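Local coordinates for uncharacterized protein (Parabacteroides merdae, PDB 4R7F), which is of unknown function but is built of immunoglobulin-like beta-sandwich domains, the first related to a domain of type 9 secretion system plug proteins, at residues V58-D63 with N115-V120; S136-V141 with D388-V393; Q161-N166 with Y374-Y379; I167-F172 with N206-T211. All coordinates share one frame; numbering follows the deposited sequence.

Contact 1. Residues V58-D63 with N115-V120; sequences VHCNAD and NYAIQV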
loop_
_atom_site.group_PDB
_atom_site.type_symbol
_atom_site.label_atom_id
_atom_site.label_comp_id
_atom_site.label_asym_id
_atom_site.label_seq_id
_atom_site.Cartn_x
_atom_site.Cartn_y
_atom_site.Cartn_z
ATOM N N VAL A 58 0.645 -31.725 5.567
ATOM C CA VAL A 58 1.760 -32.201 4.747
ATOM C C VAL A 58 2.825 -31.130 4.710
ATOM O O VAL A 58 2.566 -29.985 4.330
ATOM C CB VAL A 58 1.352 -32.539 3.308
ATOM C CG1 VAL A 58 2.572 -32.937 2.508
ATOM C CG2 VAL A 58 0.325 -33.671 3.265
ATOM N N HIS A 59 4.030 -31.494 5.124
ATOM C CA HIS A 59 5.118 -30.569 5.040
ATOM C C HIS A 59 5.788 -30.697 3.663
ATOM O O HIS A 59 6.109 -31.815 3.232
ATOM C CB HIS A 59 6.140 -30.789 6.141
ATOM C CG HIS A 59 7.192 -29.730 6.159
ATOM N ND1 HIS A 59 8.380 -29.848 5.471
ATOM C CD2 HIS A 59 7.196 -28.492 6.705
ATOM C CE1 HIS A 59 9.095 -28.754 5.649
ATOM N NE2 HIS A 59 8.387 -27.903 6.368
ATOM N N CYS A 60 6.027 -29.539 3.014
ATOM C CA CYS A 60 6.579 -29.487 1.673
ATOM C C CYS A 60 7.868 -28.711 1.582
ATOM O O CYS A 60 8.159 -27.817 2.355
ATOM C CB CYS A 60 5.565 -28.863 0.699
ATOM S SG CYS A 60 3.982 -29.726 0.628
ATOM N N ASN A 61 8.635 -29.042 0.572
ATOM C CA ASN A 61 9.825 -28.274 0.256
ATOM C C ASN A 61 9.505 -27.022 -0.549
ATOM O O ASN A 61 8.340 -26.739 -0.818
ATOM C CB ASN A 61 10.856 -29.209 -0.381
ATOM C CG ASN A 61 11.587 -30.027 0.689
ATOM O OD1 ASN A 61 11.696 -29.598 1.861
ATOM N ND2 ASN A 61 12.047 -31.200 0.323
ATOM N N ALA A 62 10.527 -26.245 -0.888
ATOM C CA ALA A 62 10.344 -24.955 -1.517
ATOM C C ALA A 62 9.483 -25.028 -2.774
ATOM O O ALA A 62 8.663 -24.148 -3.005
ATOM C CB ALA A 62 11.685 -24.344 -1.843
ATOM N N ASP A 63 9.663 -26.085 -3.561
ATOM C CA ASP A 63 8.925 -26.265 -4.813
ATOM C C ASP A 63 7.549 -26.927 -4.653
ATOM O O ASP A 63 6.902 -27.252 -5.637
ATOM C CB ASP A 63 9.761 -27.024 -5.860
ATOM C CG ASP A 63 10.011 -28.492 -5.493
ATOM O OD1 ASP A 63 9.670 -28.937 -4.387
ATOM O OD2 ASP A 63 10.589 -29.200 -6.331
ATOM N N ASN A 115 6.802 -24.774 3.722
ATOM C CA ASN A 115 5.543 -24.836 3.011
ATOM C C ASN A 115 4.643 -25.942 3.598
ATOM O O ASN A 115 5.107 -27.072 3.795
ATOM C CB ASN A 115 5.833 -25.105 1.551
ATOM C CG ASN A 115 6.393 -23.893 0.830
ATOM O OD1 ASN A 115 6.246 -22.762 1.290
ATOM N ND2 ASN A 115 7.072 -24.131 -0.294
ATOM N N TYR A 116 3.390 -25.621 3.876
ATOM C CA TYR A 116 2.420 -26.615 4.410
ATOM C C TYR A 116 1.201 -26.778 3.498
ATOM O O TYR A 116 0.671 -25.794 2.972
ATOM C CB TYR A 116 1.930 -26.246 5.812
ATOM C CG TYR A 116 2.978 -26.410 6.887
ATOM C CD1 TYR A 116 3.852 -25.376 7.210
ATOM C CD2 TYR A 116 3.110 -27.597 7.564
ATOM C CE1 TYR A 116 4.840 -25.542 8.165
ATOM C CE2 TYR A 116 4.085 -27.764 8.524
ATOM C CZ TYR A 116 4.941 -26.741 8.817
ATOM O OH TYR A 116 5.874 -26.938 9.782
ATOM N N ALA A 117 0.781 -28.035 3.308
ATOM C CA ALA A 117 -0.411 -28.356 2.576
ATOM C C ALA A 117 -1.386 -29.110 3.468
ATOM O O ALA A 117 -1.066 -30.156 4.047
ATOM C CB ALA A 117 -0.071 -29.162 1.356
ATOM N N ILE A 118 -2.587 -28.549 3.580
ATOM C CA ILE A 118 -3.648 -29.102 4.404
ATOM C C ILE A 118 -4.596 -29.858 3.502
ATOM O O ILE A 118 -5.269 -29.246 2.678
ATOM C CB ILE A 118 -4.432 -27.996 5.139
ATOM C CG1 ILE A 118 -3.514 -27.214 6.064
ATOM C CG2 ILE A 118 -5.558 -28.592 5.946
ATOM C CD1 ILE A 118 -2.602 -28.066 6.923
ATOM N N GLN A 119 -4.657 -31.181 3.636
ATOM C CA GLN A 119 -5.544 -31.966 2.780
ATOM C C GLN A 119 -6.740 -32.336 3.605
ATOM O O GLN A 119 -6.581 -32.826 4.702
ATOM C CB GLN A 119 -4.856 -33.206 2.280
ATOM C CG GLN A 119 -3.513 -32.893 1.714
ATOM C CD GLN A 119 -3.165 -33.787 0.577
ATOM O OE1 GLN A 119 -2.621 -34.877 0.758
ATOM N NE2 GLN A 119 -3.481 -33.330 -0.621
ATOM N N VAL A 120 -7.930 -32.047 3.093
ATOM C CA VAL A 120 -9.164 -32.292 3.817
ATOM C C VAL A 120 -9.934 -33.417 3.135
ATOM O O VAL A 120 -9.821 -33.642 1.930
ATOM C CB VAL A 120 -10.009 -31.021 3.961
ATOM C CG1 VAL A 120 -11.329 -31.312 4.669
ATOM C CG2 VAL A 120 -9.200 -29.947 4.703
HETATM O O HOH W 1 9.647 -25.527 2.565
#

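Contact 2. Residues S136-V141 with D388-V393; sequences SVVEPV and DRLIGV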
loop_
_atom_site.group_PDB
_atom_site.type_symbol
_atom_site.label_atom_id
_atom_site.label_comp_id
_atom_site.label_asym_id
_atom_site.label_seq_id
_atom_site.Cartn_x
_atom_site.Cartn_y
_atom_site.Cartn_z
ATOM N N SER A 136 2.272 -20.877 3.895
ATOM C CA SER A 136 3.646 -21.016 4.317
ATOM C C SER A 136 3.857 -20.428 5.711
ATOM O O SER A 136 3.147 -19.508 6.141
ATOM C CB SER A 136 4.563 -20.315 3.323
ATOM O OG SER A 136 4.507 -20.902 2.027
ATOM N N VAL A 137 4.868 -20.953 6.378
ATOM C CA VAL A 137 5.241 -20.525 7.702
ATOM C C VAL A 137 6.682 -20.066 7.671
ATOM O O VAL A 137 7.584 -20.863 7.326
ATOM C CB VAL A 137 5.117 -21.686 8.672
ATOM C CG1 VAL A 137 5.698 -21.310 10.022
ATOM C CG2 VAL A 137 3.653 -22.102 8.792
ATOM N N VAL A 138 6.892 -18.777 7.990
ATOM C CA VAL A 138 8.220 -18.143 7.907
ATOM C C VAL A 138 8.870 -17.967 9.302
ATOM O O VAL A 138 8.184 -17.681 10.276
ATOM C CB VAL A 138 8.177 -16.812 7.100
ATOM C CG1 VAL A 138 7.186 -15.791 7.652
ATOM C CG2 VAL A 138 9.553 -16.188 6.992
ATOM N N GLU A 139 10.172 -18.243 9.377
ATOM C CA GLU A 139 11.042 -17.835 10.497
ATOM C C GLU A 139 11.894 -16.707 9.971
ATOM O O GLU A 139 12.892 -16.926 9.312
ATOM C CB GLU A 139 11.903 -18.995 11.032
ATOM C CG GLU A 139 12.632 -19.808 9.967
ATOM C CD GLU A 139 13.401 -21.002 10.510
ATOM O OE1 GLU A 139 14.169 -20.808 11.467
ATOM O OE2 GLU A 139 13.259 -22.119 9.946
ATOM N N PRO A 140 11.465 -15.479 10.214
ATOM C CA PRO A 140 12.019 -14.359 9.474
ATOM C C PRO A 140 13.374 -13.893 9.994
ATOM O O PRO A 140 13.480 -12.895 10.675
ATOM C CB PRO A 140 10.955 -13.270 9.666
ATOM C CG PRO A 140 10.390 -13.577 11.020
ATOM C CD PRO A 140 10.329 -15.083 11.072
ATOM N N VAL A 141 14.416 -14.569 9.569
ATOM C CA VAL A 141 15.766 -14.254 9.996
ATOM C C VAL A 141 16.569 -13.417 8.990
ATOM O O VAL A 141 17.692 -13.042 9.273
ATOM C CB VAL A 141 16.530 -15.544 10.364
ATOM C CG1 VAL A 141 15.893 -16.173 11.597
ATOM C CG2 VAL A 141 16.580 -16.525 9.183
ATOM N N ASP A 388 13.586 -27.716 3.428
ATOM C CA ASP A 388 13.694 -26.322 3.060
ATOM C C ASP A 388 12.998 -25.457 4.109
ATOM O O ASP A 388 11.764 -25.485 4.240
ATOM C CB ASP A 388 13.017 -26.064 1.723
ATOM C CG ASP A 388 13.801 -26.595 0.534
ATOM O OD1 ASP A 388 15.036 -26.665 0.591
ATOM O OD2 ASP A 388 13.166 -26.917 -0.493
ATOM N N ARG A 389 13.800 -24.671 4.824
ATOM C CA ARG A 389 13.289 -23.624 5.709
ATOM C C ARG A 389 12.945 -22.397 4.921
ATOM O O ARG A 389 13.608 -22.080 3.924
ATOM C CB ARG A 389 14.326 -23.256 6.759
ATOM C CG ARG A 389 14.590 -24.381 7.744
ATOM C CD ARG A 389 15.915 -24.194 8.455
ATOM N NE ARG A 389 15.870 -23.054 9.372
ATOM C CZ ARG A 389 16.941 -22.569 9.996
ATOM N NH1 ARG A 389 18.132 -23.084 9.758
ATOM N NH2 ARG A 389 16.844 -21.552 10.838
ATOM N N LEU A 390 11.912 -21.710 5.381
ATOM C CA LEU A 390 11.514 -20.472 4.806
ATOM C C LEU A 390 12.013 -19.377 5.751
ATOM O O LEU A 390 11.445 -19.176 6.817
ATOM C CB LEU A 390 9.991 -20.465 4.655
ATOM C CG LEU A 390 9.338 -19.180 4.160
ATOM C CD1 LEU A 390 9.960 -18.792 2.843
ATOM C CD2 LEU A 390 7.824 -19.281 4.014
ATOM N N ILE A 391 13.079 -18.691 5.353
ATOM C CA ILE A 391 13.792 -17.771 6.220
ATOM C C ILE A 391 13.481 -16.302 5.950
ATOM O O ILE A 391 13.877 -15.409 6.693
ATOM C CB ILE A 391 15.321 -18.014 6.173
ATOM C CG1 ILE A 391 15.929 -17.798 4.791
ATOM C CG2 ILE A 391 15.662 -19.394 6.711
ATOM C CD1 ILE A 391 17.435 -17.606 4.827
ATOM N N GLY A 392 12.753 -16.051 4.881
ATOM C CA GLY A 392 12.295 -14.720 4.583
ATOM C C GLY A 392 11.206 -14.709 3.540
ATOM O O GLY A 392 11.184 -15.548 2.613
ATOM N N VAL A 393 10.310 -13.739 3.669
ATOM C CA VAL A 393 9.258 -13.573 2.712
ATOM C C VAL A 393 8.822 -12.141 2.753
ATOM O O VAL A 393 8.840 -11.530 3.798
ATOM C CB VAL A 393 8.103 -14.557 3.000
ATOM C CG1 VAL A 393 7.508 -14.306 4.365
ATOM C CG2 VAL A 393 7.025 -14.436 1.940
#

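Contact 3. Residues Q161-N166 with Y374-Y379; sequences QQVSFN and YSIYVY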
loop_
_atom_site.group_PDB
_atom_site.type_symbol
_atom_site.label_atom_id
_atom_site.label_comp_id
_atom_site.label_asym_id
_atom_site.label_seq_id
_atom_site.Cartn_x
_atom_site.Cartn_y
_atom_site.Cartn_z
ATOM N N GLN A 161 7.037 -5.161 -16.088
ATOM C CA GLN A 161 7.447 -4.777 -14.765
ATOM C C GLN A 161 8.637 -5.638 -14.376
ATOM O O GLN A 161 8.669 -6.822 -14.666
ATOM C CB GLN A 161 6.291 -4.945 -13.769
ATOM C CG GLN A 161 5.453 -3.689 -13.715
ATOM C CD GLN A 161 4.104 -3.840 -13.061
ATOM O OE1 GLN A 161 3.822 -4.770 -12.280
ATOM N NE2 GLN A 161 3.257 -2.901 -13.366
ATOM N N GLN A 162 9.611 -5.060 -13.690
ATOM C CA GLN A 162 10.745 -5.829 -13.230
ATOM C C GLN A 162 10.891 -5.708 -11.728
ATOM O O GLN A 162 10.863 -4.614 -11.174
ATOM C CB GLN A 162 12.001 -5.329 -13.927
ATOM C CG GLN A 162 13.313 -5.919 -13.424
ATOM C CD GLN A 162 14.434 -5.839 -14.489
ATOM O OE1 GLN A 162 14.346 -5.079 -15.448
ATOM N NE2 GLN A 162 15.454 -6.671 -14.337
ATOM N N VAL A 163 11.073 -6.854 -11.091
ATOM C CA VAL A 163 11.334 -6.952 -9.654
ATOM C C VAL A 163 12.821 -7.037 -9.365
ATOM O O VAL A 163 13.562 -7.762 -10.026
ATOM C CB VAL A 163 10.738 -8.246 -9.101
ATOM C CG1 VAL A 163 11.004 -8.356 -7.615
ATOM C CG2 VAL A 163 9.243 -8.294 -9.395
ATOM N N SER A 164 13.233 -6.314 -8.342
ATOM C CA SER A 164 14.639 -6.180 -7.982
ATOM C C SER A 164 14.616 -6.399 -6.487
ATOM O O SER A 164 13.738 -5.859 -5.805
ATOM C CB SER A 164 15.166 -4.765 -8.300
ATOM O OG SER A 164 15.041 -4.372 -9.675
ATOM N N PHE A 165 15.530 -7.212 -5.966
ATOM C CA PHE A 165 15.604 -7.358 -4.511
ATOM C C PHE A 165 16.961 -7.747 -3.970
ATOM O O PHE A 165 17.775 -8.287 -4.691
ATOM C CB PHE A 165 14.510 -8.296 -3.972
ATOM C CG PHE A 165 14.741 -9.757 -4.257
ATOM C CD1 PHE A 165 14.306 -10.327 -5.445
ATOM C CD2 PHE A 165 15.356 -10.562 -3.325
ATOM C CE1 PHE A 165 14.500 -11.684 -5.692
ATOM C CE2 PHE A 165 15.588 -11.906 -3.581
ATOM C CZ PHE A 165 15.140 -12.466 -4.757
ATOM N N ASN A 166 17.159 -7.488 -2.676
ATOM C CA ASN A 166 18.391 -7.849 -1.952
ATOM C C ASN A 166 17.982 -8.532 -0.699
ATOM O O ASN A 166 17.026 -8.124 -0.062
ATOM C CB ASN A 166 19.219 -6.623 -1.567
ATOM C CG ASN A 166 19.536 -5.755 -2.767
ATOM O OD1 ASN A 166 20.500 -5.997 -3.476
ATOM N ND2 ASN A 166 18.686 -4.759 -3.019
ATOM N N TYR A 374 3.947 -8.649 -5.802
ATOM C CA TYR A 374 4.918 -9.699 -6.017
ATOM C C TYR A 374 5.375 -10.187 -4.677
ATOM O O TYR A 374 5.825 -9.398 -3.871
ATOM C CB TYR A 374 6.127 -9.163 -6.773
ATOM C CG TYR A 374 5.753 -8.662 -8.119
ATOM C CD1 TYR A 374 5.287 -7.374 -8.297
ATOM C CD2 TYR A 374 5.793 -9.486 -9.215
ATOM C CE1 TYR A 374 4.916 -6.910 -9.555
ATOM C CE2 TYR A 374 5.443 -9.017 -10.478
ATOM C CZ TYR A 374 4.987 -7.745 -10.649
ATOM O OH TYR A 374 4.565 -7.321 -11.924
ATOM N N SER A 375 5.260 -11.481 -4.448
ATOM C CA SER A 375 5.716 -12.070 -3.197
ATOM C C SER A 375 7.021 -12.853 -3.458
ATOM O O SER A 375 7.092 -13.667 -4.371
ATOM C CB SER A 375 4.642 -12.980 -2.617
ATOM O OG SER A 375 3.366 -12.364 -2.508
ATOM N N ILE A 376 8.033 -12.576 -2.652
ATOM C CA ILE A 376 9.377 -13.129 -2.761
ATOM C C ILE A 376 9.582 -14.013 -1.546
ATOM O O ILE A 376 9.502 -13.547 -0.414
ATOM C CB ILE A 376 10.407 -12.017 -2.757
ATOM C CG1 ILE A 376 10.118 -11.070 -3.924
ATOM C CG2 ILE A 376 11.830 -12.570 -2.866
ATOM C CD1 ILE A 376 10.779 -9.733 -3.754
ATOM N N TYR A 377 9.739 -15.302 -1.803
ATOM C CA TYR A 377 9.907 -16.325 -0.785
ATOM C C TYR A 377 11.336 -16.815 -0.876
ATOM O O TYR A 377 11.777 -17.239 -1.947
ATOM C CB TYR A 377 8.998 -17.531 -1.080
ATOM C CG TYR A 377 7.512 -17.320 -0.850
ATOM C CD1 TYR A 377 6.750 -16.549 -1.704
ATOM C CD2 TYR A 377 6.888 -17.902 0.214
ATOM C CE1 TYR A 377 5.382 -16.362 -1.486
ATOM C CE2 TYR A 377 5.545 -17.744 0.435
ATOM C CZ TYR A 377 4.792 -16.976 -0.420
ATOM O OH TYR A 377 3.450 -16.836 -0.167
ATOM N N VAL A 378 12.024 -16.802 0.257
ATOM C CA VAL A 378 13.397 -17.186 0.344
ATOM C C VAL A 378 13.498 -18.427 1.233
ATOM O O VAL A 378 13.279 -18.335 2.412
ATOM C CB VAL A 378 14.227 -16.047 0.959
ATOM C CG1 VAL A 378 15.676 -16.489 1.126
ATOM C CG2 VAL A 378 14.140 -14.791 0.103
ATOM N N TYR A 379 13.854 -19.559 0.638
ATOM C CA TYR A 379 13.989 -20.831 1.302
ATOM C C TYR A 379 15.468 -21.176 1.455
ATOM O O TYR A 379 16.296 -20.801 0.619
ATOM C CB TYR A 379 13.327 -21.927 0.469
ATOM C CG TYR A 379 11.863 -21.749 0.307
ATOM C CD1 TYR A 379 10.977 -22.268 1.225
ATOM C CD2 TYR A 379 11.354 -21.019 -0.734
ATOM C CE1 TYR A 379 9.610 -22.109 1.071
ATOM C CE2 TYR A 379 10.003 -20.822 -0.873
ATOM C CZ TYR A 379 9.130 -21.379 0.012
ATOM O OH TYR A 379 7.766 -21.150 -0.138
#

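Contact 4. Residues I167-F172 with N206-T211; sequences INNKNF and NQISYT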
loop_
_atom_site.group_PDB
_atom_site.type_symbol
_atom_site.label_atom_id
_atom_site.label_comp_id
_atom_site.label_asym_id
_atom_site.label_seq_id
_atom_site.Cartn_x
_atom_site.Cartn_y
_atom_site.Cartn_z
ATOM N N ILE A 167 18.725 -9.566 -0.345
ATOM C CA ILE A 167 18.520 -10.241 0.886
ATOM C C ILE A 167 19.566 -9.704 1.822
ATOM O O ILE A 167 20.741 -9.843 1.558
ATOM C CB ILE A 167 18.717 -11.755 0.725
ATOM C CG1 ILE A 167 17.700 -12.290 -0.281
ATOM C CG2 ILE A 167 18.586 -12.437 2.074
ATOM C CD1 ILE A 167 17.908 -13.746 -0.617
ATOM N N ASN A 168 19.106 -9.070 2.893
ATOM C CA ASN A 168 19.942 -8.543 3.947
ATOM C C ASN A 168 20.058 -9.528 5.112
ATOM O O ASN A 168 19.114 -9.720 5.837
ATOM C CB ASN A 168 19.344 -7.210 4.399
ATOM C CG ASN A 168 19.176 -6.221 3.238
ATOM O OD1 ASN A 168 20.056 -6.071 2.395
ATOM N ND2 ASN A 168 18.045 -5.548 3.208
ATOM N N ASN A 169 21.242 -10.138 5.264
ATOM C CA ASN A 169 21.468 -11.249 6.160
ATOM C C ASN A 169 22.640 -11.086 7.124
ATOM O O ASN A 169 23.275 -12.078 7.470
ATOM C CB ASN A 169 21.645 -12.574 5.370
ATOM C CG ASN A 169 22.930 -12.615 4.555
ATOM O OD1 ASN A 169 23.423 -11.603 4.079
ATOM N ND2 ASN A 169 23.492 -13.777 4.441
ATOM N N LYS A 170 22.855 -9.872 7.627
ATOM C CA LYS A 170 23.896 -9.619 8.623
ATOM C C LYS A 170 23.734 -10.534 9.851
ATOM O O LYS A 170 24.715 -11.032 10.383
ATOM C CB LYS A 170 23.886 -8.142 9.066
ATOM C CG LYS A 170 24.956 -7.838 10.119
ATOM C CD LYS A 170 25.157 -6.350 10.435
ATOM C CE LYS A 170 23.916 -5.694 11.044
ATOM N NZ LYS A 170 23.332 -6.278 12.294
ATOM N N ASN A 171 22.492 -10.741 10.280
ATOM C CA ASN A 171 22.198 -11.559 11.425
ATOM C C ASN A 171 21.852 -12.999 11.086
ATOM O O ASN A 171 21.497 -13.749 11.967
ATOM C CB ASN A 171 21.089 -10.908 12.252
ATOM C CG ASN A 171 21.524 -9.572 12.850
ATOM O OD1 ASN A 171 22.716 -9.320 12.995
ATOM N ND2 ASN A 171 20.564 -8.713 13.189
ATOM N N PHE A 172 21.998 -13.403 9.824
ATOM C CA PHE A 172 21.840 -14.817 9.476
ATOM C C PHE A 172 22.807 -15.158 8.347
ATOM O O PHE A 172 22.398 -15.369 7.218
ATOM C CB PHE A 172 20.388 -15.139 9.105
ATOM C CG PHE A 172 20.080 -16.607 9.081
ATOM C CD1 PHE A 172 19.818 -17.293 10.264
ATOM C CD2 PHE A 172 20.082 -17.320 7.874
ATOM C CE1 PHE A 172 19.547 -18.653 10.250
ATOM C CE2 PHE A 172 19.807 -18.678 7.862
ATOM C CZ PHE A 172 19.544 -19.347 9.046
ATOM N N ASN A 206 27.085 -9.818 3.879
ATOM C CA ASN A 206 25.835 -9.474 4.541
ATOM C C ASN A 206 24.752 -8.967 3.565
ATOM O O ASN A 206 23.774 -8.298 3.972
ATOM C CB ASN A 206 26.091 -8.431 5.635
ATOM C CG ASN A 206 26.821 -7.192 5.125
ATOM O OD1 ASN A 206 26.761 -6.872 3.926
ATOM N ND2 ASN A 206 27.515 -6.465 6.048
ATOM N N GLN A 207 24.913 -9.292 2.289
ATOM C CA GLN A 207 23.935 -8.854 1.304
ATOM C C GLN A 207 24.039 -9.636 0.049
ATOM O O GLN A 207 25.116 -9.770 -0.483
ATOM C CB GLN A 207 24.100 -7.392 0.950
ATOM C CG GLN A 207 22.863 -6.905 0.253
ATOM C CD GLN A 207 22.840 -5.397 0.077
ATOM O OE1 GLN A 207 23.744 -4.824 -0.566
ATOM N NE2 GLN A 207 21.790 -4.745 0.610
ATOM N N ILE A 208 22.909 -10.173 -0.388
ATOM C CA ILE A 208 22.832 -10.957 -1.601
ATOM C C ILE A 208 21.877 -10.251 -2.533
ATOM O O ILE A 208 20.714 -10.072 -2.208
ATOM C CB ILE A 208 22.330 -12.377 -1.325
ATOM C CG1 ILE A 208 23.147 -13.016 -0.192
ATOM C CG2 ILE A 208 22.466 -13.251 -2.585
ATOM C CD1 ILE A 208 22.318 -13.846 0.765
ATOM N N SER A 209 22.370 -9.846 -3.691
ATOM C CA SER A 209 21.572 -9.023 -4.592
ATOM C C SER A 209 21.084 -9.821 -5.795
ATOM O O SER A 209 21.889 -10.515 -6.437
ATOM C CB SER A 209 22.390 -7.798 -5.032
ATOM O OG SER A 209 21.700 -7.061 -6.033
ATOM N N TYR A 210 19.772 -9.750 -6.066
ATOM C CA TYR A 210 19.160 -10.410 -7.242
ATOM C C TYR A 210 18.539 -9.315 -8.060
ATOM O O TYR A 210 17.332 -9.199 -8.176
ATOM C CB TYR A 210 18.060 -11.412 -6.860
ATOM C CG TYR A 210 18.536 -12.565 -6.042
ATOM C CD1 TYR A 210 18.759 -12.429 -4.686
ATOM C CD2 TYR A 210 18.813 -13.791 -6.626
ATOM C CE1 TYR A 210 19.238 -13.487 -3.923
ATOM C CE2 TYR A 210 19.256 -14.864 -5.863
ATOM C CZ TYR A 210 19.476 -14.711 -4.512
ATOM O OH TYR A 210 19.931 -15.777 -3.744
ATOM N N THR A 211 19.386 -8.466 -8.566
ATOM C CA THR A 211 18.978 -7.269 -9.256
ATOM C C THR A 211 19.479 -7.410 -10.669
ATOM O O THR A 211 20.529 -7.969 -10.864
ATOM C CB THR A 211 19.598 -6.048 -8.569
ATOM O OG1 THR A 211 19.095 -5.985 -7.232
ATOM C CG2 THR A 211 19.194 -4.794 -9.253
#

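Contact 1. Residues V58-D63 with N115-V120
Strands 53-60 and 114-122 are antiparallel neighbours in a sheet of the N-terminal, immunoglobulin-like part of the chain, and residues 58-63 and 115-120 take in the end of that pairing, where the first strand gives way to a loop. Main-chain bonds set the register. Val58 N gives to Ala117 O, and Ala117 N to Val58 O, each at 2.8 Å and each in the plane of the accepting carbonyl. Cys60 N reaches Asn115 O at 2.7 Å, but in place of the return bond a water donates to Cys60 O and accepts from Asn115 N.

Side-chain polar bonds carry the link past the strand end. Asn115 CG is anti to its carbonyl carbon (chi1 -74°), which brings ND2 to Asn61 O at 2.9 Å, the donor lying above the carbonyl plane. Its OD1 meets the hydroxyls of Ser136 and Tyr379, so both ends of the amide are engaged and its flip is fixed. An alanine here removes both the donor to Asn61 O and the acceptor shared by the two hydroxyls, and would probably loosen the loop at Asn61.

Aromatic contact comes from the non-hydrogen-bonded pair His59 and Tyr116. The imidazole edge points at the phenol face in a T-shaped stack, planes at 79°, with His59 CD2 3.6 Å from Tyr116 CZ. Ser67 OG at ND1 and Ser113 O at NE2 hold the imidazole in that rotation.

Apolar packing occupies the other face of the sheet, where Val58 CB lies 4.2 Å from Ala117 CB and Cys60 SG approaches the same methyl, Ala117 CB, at 4.2 Å.

Contact 2. Residues S136-V141 with D388-V393
An inter-sheet junction forms where strand 129-138 leaves the N-terminal domain and its continuation crosses 389-397, within this chain an edge strand of the next sandwich; the axes of strand parts 136-138 and 389-393 cross at 72°. Glu139 N donates to Leu390 O at 3.0 Å, almost along the C=O axis, and Val141 N adds a weak bond to Ile391 O.

Arg389 takes hold of Glu139 side-on: NE reaches OE2 and NH2 reaches OE1, both at 2.8 Å. The two oxygens lie in the guanidinium plane, yet the nitrogens stand above the carboxylate, the two planes being 45° apart. Glu139 CG takes the crowded position between backbone N and carbonyl carbon (chi1 48°), from which the extended chain crosses the arginine at about a right angle; Ser113 OG also bonds OE2. An alanine in place of Arg389 takes away the guanidinium and would probably weaken the hold on residues 139-141.

In the apolar part, Val138 CG1 touches Val393 CG1 at 3.6 Å, and Leu390 CD2 presses tightly, 3.5 Å from Ser136 CB. Both segments depart from regular strand geometry: Pro140 centres an inverse gamma turn, while Ile391 and Gly392, both opposite Val378, form a classic beta bulge.

Contact 3. Residues Q161-N166 with Y374-Y379
Five side chains, two of them hydrogen-bonded to each other, join segments 161-166 and 374-379 across the interior of an immunoglobulin-like beta sandwich. The strands belong to facing sheets, their axes 9.7 Å apart and turned by -34°, as in aligned beta-sheet packing.

Ile376 and Phe165 reach toward each other tip to tip. Phe165 CG sits between backbone N and carbonyl carbon (chi1 74°), and Ile376 CG2 comes down over the middle of the phenyl ring, 3.8 Å from its centroid, in a CH-pi contact. Ile376 CD1 meets Val163 CG1 at 4.1 Å. Val163 CG2 covers one face of the Tyr374 ring, nearer its rim, 3.7 Å from CD2. That ring extends toward Gln161, where Tyr374 OH donates to Gln161 OE1 at 2.7 Å, on a lone pair in the carbonyl plane; the amide and ring planes are 70° apart.

A second shell positions these groups. The Tyr210 ring meets that of Phe165 with planes nearly parallel, and Gln187 NE2 bonds the Tyr374 hydroxyl. The Gln161 side chain lies about 8 Å from a magnesium ion and braces the segment next to Gln371, a residue of a magnesium site: OE1 accepts from Asn372 ND2, while NE2 bonds the carbonyl oxygens of Tyr368 and Thr370.

Contact 4. Residues I167-F172 with N206-T211
Two reciprocal main-chain bonds pair Ile167 with Ile208: Ile167 N to Ile208 O at 2.8 Å and Ile208 N to Ile167 O at 2.9 Å, both nearly straight. Beside them Gln207 NE2 donates to Asn168 OD1 at 2.8 Å with an N-H...O angle of 166°, in the plane of that carbonyl. Gln207 CG is anti to its backbone N (chi1 -164°) and the chain is extended, so the two side chains run alongside each other in the same direction, their amide planes 40° apart. Asn143 OD1 takes Asn168 ND2, which fixes the flip of the asparagine. Past the pairing, Asn169 N makes a weak bond to Asn206 O.

Strands 160-168 and 207-219 are the two inner strands of a four-stranded antiparallel sheet of an immunoglobulin-like sandwich, and the first is followed by a type I beta turn from Asn169 to Phe172, closed by Phe172 N to Asn169 O at 3.0 Å. Tyr212 of the second subunit places its hydroxyl against both Lys170 N and Asn206 O, so the dimer partner bridges the turn and the residue facing it, Asn206.

Ile167 CD1 rests 3.6 Å from Tyr210 CE1, approaching the phenol obliquely, and Ile167 CB is 4.2 Å from Ile208 CD1. The Ile208 side chain crosses that of Asn169 at roughly a right angle, its CD1 3.9 Å from Asn169 ND2. Lys170 CB and Asn206 CB meet at 4.1 Å.

Contacts 1 and 2 are joined through strands 114-122 and 129-138, neighbours in one sheet, with centres 14 Å apart. Contact 2 passes the chain to the second sandwich: Gly392 O and Val378 N, 2.8 Å apart, tie its bulge to contact 3, their centres again 14 Å apart. Tyr379 CG of contact 3 packs 3.4 Å from Ala62 CB of contact 1. Contacts 3 and 4 share strand 160-168, have centres 13 Å apart, and both touch the second subunit. Phe172 of contact 4 packs on Val141, Arg389 and Ile391 of contact 2, whereas contacts 1 and 4 stay about 12 Å apart at their nearest atoms. The side chain of Asn206 in contact 4 lies about 4 Å from a magnesium ion.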